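Local coordinates for protein diadenosine tetraphosphatase, putative (Trypanosoma brucei, PDB 2QJC) that probably hydrolyses phosphate esters or anhydrides, such as diadenosine tetraphosphate, as a manganese-binding phosphoesterase of the calcineurin-like family, at residues A[161-165]-A[185-190]. Sequence-based numbering, arbitrary orientation.
With PO4 (phosphate ion), chain D.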
HETATM    1  N   MSE A 161      -0.567   8.435   7.947  1.00 25.35           N
HETATM    2  CA  MSE A 161      -1.326   8.301   9.196  1.00 26.30           C
HETATM    3  C   MSE A 161      -1.280   6.957   9.927  1.00 26.29           C
HETATM    4  O   MSE A 161      -1.357   5.888   9.314  1.00 24.21           O
HETATM    5  CB  MSE A 161      -2.795   8.703   8.971  1.00 28.62           C
HETATM    6  CG  MSE A 161      -3.679   7.611   8.365  1.00 35.56           C
HETATM    7 SE   MSE A 161      -5.493   8.231   7.980  1.00 47.02          SE
HETATM    8  CE  MSE A 161      -6.149   8.505   9.767  1.00 35.94           C
ATOM      9  N   ARG A 162      -1.151   7.031  11.252  1.00 25.65           N
ATOM     10  CA  ARG A 162      -1.136   5.849  12.111  1.00 25.89           C
ATOM     11  C   ARG A 162      -2.226   6.000  13.176  1.00 24.85           C
ATOM     12  O   ARG A 162      -2.909   5.032  13.546  1.00 23.13           O
ATOM     13  CB  ARG A 162       0.219   5.697  12.810  1.00 27.48           C
ATOM     14  CG  ARG A 162       1.376   5.342  11.898  1.00 29.51           C
ATOM     15  CD  ARG A 162       2.702   5.463  12.649  1.00 35.01           C
ATOM     16  NE  ARG A 162       3.845   5.639  11.746  1.00 35.21           N
ATOM     17  CZ  ARG A 162       4.456   4.645  11.115  1.00 36.63           C
ATOM     18  NH1 ARG A 162       4.044   3.395  11.282  1.00 37.70           N
ATOM     19  NH2 ARG A 162       5.486   4.902  10.321  1.00 40.49           N
ATOM     20  N   ASN A 163      -2.397   7.235  13.642  1.00 24.69           N
ATOM     21  CA  ASN A 163      -3.358   7.556  14.684  1.00 25.99           C
ATOM     22  C   ASN A 163      -4.330   8.697  14.360  1.00 26.10           C
ATOM     23  O   ASN A 163      -4.102   9.505  13.461  1.00 26.57           O
ATOM     24  CB  ASN A 163      -2.598   7.913  15.973  1.00 28.58           C
ATOM     25  CG  ASN A 163      -2.128   6.685  16.749  1.00 31.40           C
ATOM     26  OD1 ASN A 163      -1.934   5.609  16.185  1.00 33.66           O
ATOM     27  ND2 ASN A 163      -1.937   6.852  18.058  1.00 31.21           N
ATOM     28  N   LEU A 164      -5.416   8.742  15.125  1.00 28.42           N
ATOM     29  CA  LEU A 164      -6.439   9.780  15.017  1.00 29.63           C
ATOM     30  C   LEU A 164      -6.715  10.253  16.453  1.00 31.84           C
ATOM     31  O   LEU A 164      -7.022   9.445  17.348  1.00 28.39           O
ATOM     32  CB  LEU A 164      -7.723   9.226  14.381  1.00 27.73           C
ATOM     33  CG  LEU A 164      -7.742   9.100  12.850  1.00 28.34           C
ATOM     34  CD1 LEU A 164      -8.931   8.242  12.416  1.00 27.38           C
ATOM     35  CD2 LEU A 164      -7.805  10.483  12.220  1.00 25.48           C
ATOM     36  N   ILE A 165      -6.590  11.560  16.663  1.00 33.05           N
ATOM     37  CA  ILE A 165      -6.790  12.160  17.976  1.00 38.05           C
ATOM     38  C   ILE A 165      -7.989  13.102  17.985  1.00 41.41           C
ATOM     39  O   ILE A 165      -8.109  13.978  17.123  1.00 40.95           O
ATOM     40  CB  ILE A 165      -5.563  12.989  18.400  1.00 38.53           C
ATOM     41  CG1 ILE A 165      -4.279  12.194  18.151  1.00 38.39           C
ATOM     42  CG2 ILE A 165      -5.690  13.372  19.869  1.00 38.52           C
ATOM     43  CD1 ILE A 165      -3.017  12.999  18.359  1.00 41.00           C
ATOM     44  N   ASP A 185       1.401  11.231  20.617  1.00 41.58           N
ATOM     45  CA  ASP A 185       0.496  12.330  20.939  1.00 44.08           C
ATOM     46  C   ASP A 185      -0.867  11.800  21.340  1.00 43.75           C
ATOM     47  O   ASP A 185      -1.850  12.532  21.335  1.00 45.86           O
ATOM     48  CB  ASP A 185       0.338  13.283  19.753  1.00 46.34           C
ATOM     49  CG  ASP A 185       1.533  14.201  19.577  1.00 50.08           C
ATOM     50  OD1 ASP A 185       1.909  14.881  20.558  1.00 53.94           O
ATOM     51  OD2 ASP A 185       2.093  14.252  18.462  1.00 50.91           O
ATOM     52  N   GLY A 186      -0.920  10.522  21.691  1.00 42.80           N
ATOM     53  CA  GLY A 186      -2.178   9.925  22.080  1.00 41.70           C
ATOM     54  C   GLY A 186      -3.023   9.576  20.870  1.00 42.25           C
ATOM     55  O   GLY A 186      -2.513   9.470  19.752  1.00 41.74           O
ATOM     56  N   GLY A 187      -4.322   9.404  21.093  1.00 41.91           N
ATOM     57  CA  GLY A 187      -5.219   9.057  20.011  1.00 40.15           C
ATOM     58  C   GLY A 187      -5.402   7.555  19.940  1.00 40.42           C
ATOM     59  O   GLY A 187      -4.959   6.821  20.828  1.00 38.78           O
ATOM     60  N   LYS A 188      -6.059   7.094  18.882  1.00 38.37           N
ATOM     61  CA  LYS A 188      -6.293   5.673  18.692  1.00 37.91           C
ATOM     62  C   LYS A 188      -5.876   5.297  17.282  1.00 36.04           C
ATOM     63  O   LYS A 188      -5.789   6.157  16.401  1.00 35.21           O
ATOM     64  CB  LYS A 188      -7.775   5.348  18.889  1.00 42.39           C
ATOM     65  CG  LYS A 188      -8.337   5.779  20.233  1.00 44.84           C
ATOM     66  CD  LYS A 188      -9.805   5.420  20.357  1.00 49.49           C
ATOM     67  CE  LYS A 188     -10.347   5.794  21.731  1.00 51.81           C
ATOM     68  NZ  LYS A 188     -11.786   5.420  21.888  1.00 54.13           N
ATOM     69  N   PRO A 189      -5.581   4.010  17.055  1.00 34.58           N
ATOM     70  CA  PRO A 189      -5.180   3.573  15.715  1.00 33.09           C
ATOM     71  C   PRO A 189      -6.266   4.005  14.742  1.00 32.93           C
ATOM     72  O   PRO A 189      -7.455   3.759  14.982  1.00 33.54           O
ATOM     73  CB  PRO A 189      -5.067   2.056  15.860  1.00 32.21           C
ATOM     74  CG  PRO A 189      -5.910   1.735  17.068  1.00 35.05           C
ATOM     75  CD  PRO A 189      -5.622   2.878  17.994  1.00 35.08           C
ATOM     76  N   TRP A 190      -5.867   4.660  13.655  1.00 28.87           N
ATOM     77  CA  TRP A 190      -6.843   5.162  12.702  1.00 27.51           C
ATOM     78  C   TRP A 190      -7.903   4.139  12.270  1.00 26.46           C
ATOM     79  O   TRP A 190      -9.094   4.445  12.279  1.00 26.71           O
ATOM     80  CB  TRP A 190      -6.140   5.764  11.470  1.00 26.24           C
ATOM     81  CG  TRP A 190      -5.868   4.772  10.379  1.00 26.71           C
ATOM     82  CD1 TRP A 190      -4.767   3.968  10.251  1.00 24.38           C
ATOM     83  CD2 TRP A 190      -6.782   4.372   9.351  1.00 23.48           C
ATOM     84  NE1 TRP A 190      -4.949   3.085   9.215  1.00 25.59           N
ATOM     85  CE2 TRP A 190      -6.176   3.310   8.646  1.00 23.90           C
ATOM     86  CE3 TRP A 190      -8.060   4.804   8.965  1.00 24.98           C
ATOM     87  CZ2 TRP A 190      -6.802   2.669   7.574  1.00 22.43           C
ATOM     88  CZ3 TRP A 190      -8.688   4.166   7.896  1.00 23.92           C
ATOM     89  CH2 TRP A 190      -8.054   3.106   7.214  1.00 25.82           C
TER
HETATM   90  P   PO4 D 500       7.411   2.654   7.223  1.00 47.08           P
HETATM   91  O1  PO4 D 500       7.863   1.156   7.669  1.00 46.07           O
HETATM   92  O2  PO4 D 500       6.318   3.152   8.260  1.00 45.97           O
HETATM   93  O3  PO4 D 500       8.665   3.574   7.264  1.00 47.54           O
HETATM   94  O4  PO4 D 500       6.793   2.587   5.798  1.00 47.40           O
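Leu164 and Lys188 form an antiparallel hydrogen-bonded pair. Leu164 N gives its hydrogen to Lys188 O at 2.9 Å, and Lys188 N returns one to Leu164 O at 3.0 Å. Asn163 and Pro189 make the adjacent non-hydrogen-bonded pair. Past it, Trp190 N bonds to Arg162 O at 3.0 Å.

One side-chain bond adds to these. Asn163 ND2 reaches Gly186 O at 3.2 Å; the acceptor lies in the amide plane, and the N-H points almost straight at it (169°). Asn163 OD1 is bonded to Arg208 NH2, so both ends of the amide are held and its rotation is fixed.

Apolar contacts lie at both ends. The selenium of Met161, a selenomethionine, sits over one face of the Trp190 indole, displaced toward the rim, 4.6 Å from Met161 SE to the centroid of the five-membered ring. This is an oblique Met-aromatic contact. The Met161 chain bends at its last torsion (chi3 -68°), which lays CE against Trp190 CB. Leu164 CD1 meets Trp190 CB at 3.9 Å. At the other end Ile165 CD1 touches Asp185 CB at 3.6 Å. Gly187 packs its CA beside Ile165 CG1.

Arg162 NH2 bonds phosphate O2 at 2.8 Å. Its NH1 forms a salt bridge with Asp205, and the phosphate, probably from the crystallisation liquor, is also hydrogen-bonded to His82 and Tyr227.

Strand 163-166 is the middle of a three-stranded antiparallel sheet, between 188-189 and 177-180. A classic beta bulge forms where Arg162 and Asn163 face Thr180. The sheet adjoins the dimanganese site of this calcineurin-like phosphoesterase, with Arg162 beside the manganese ligand His204.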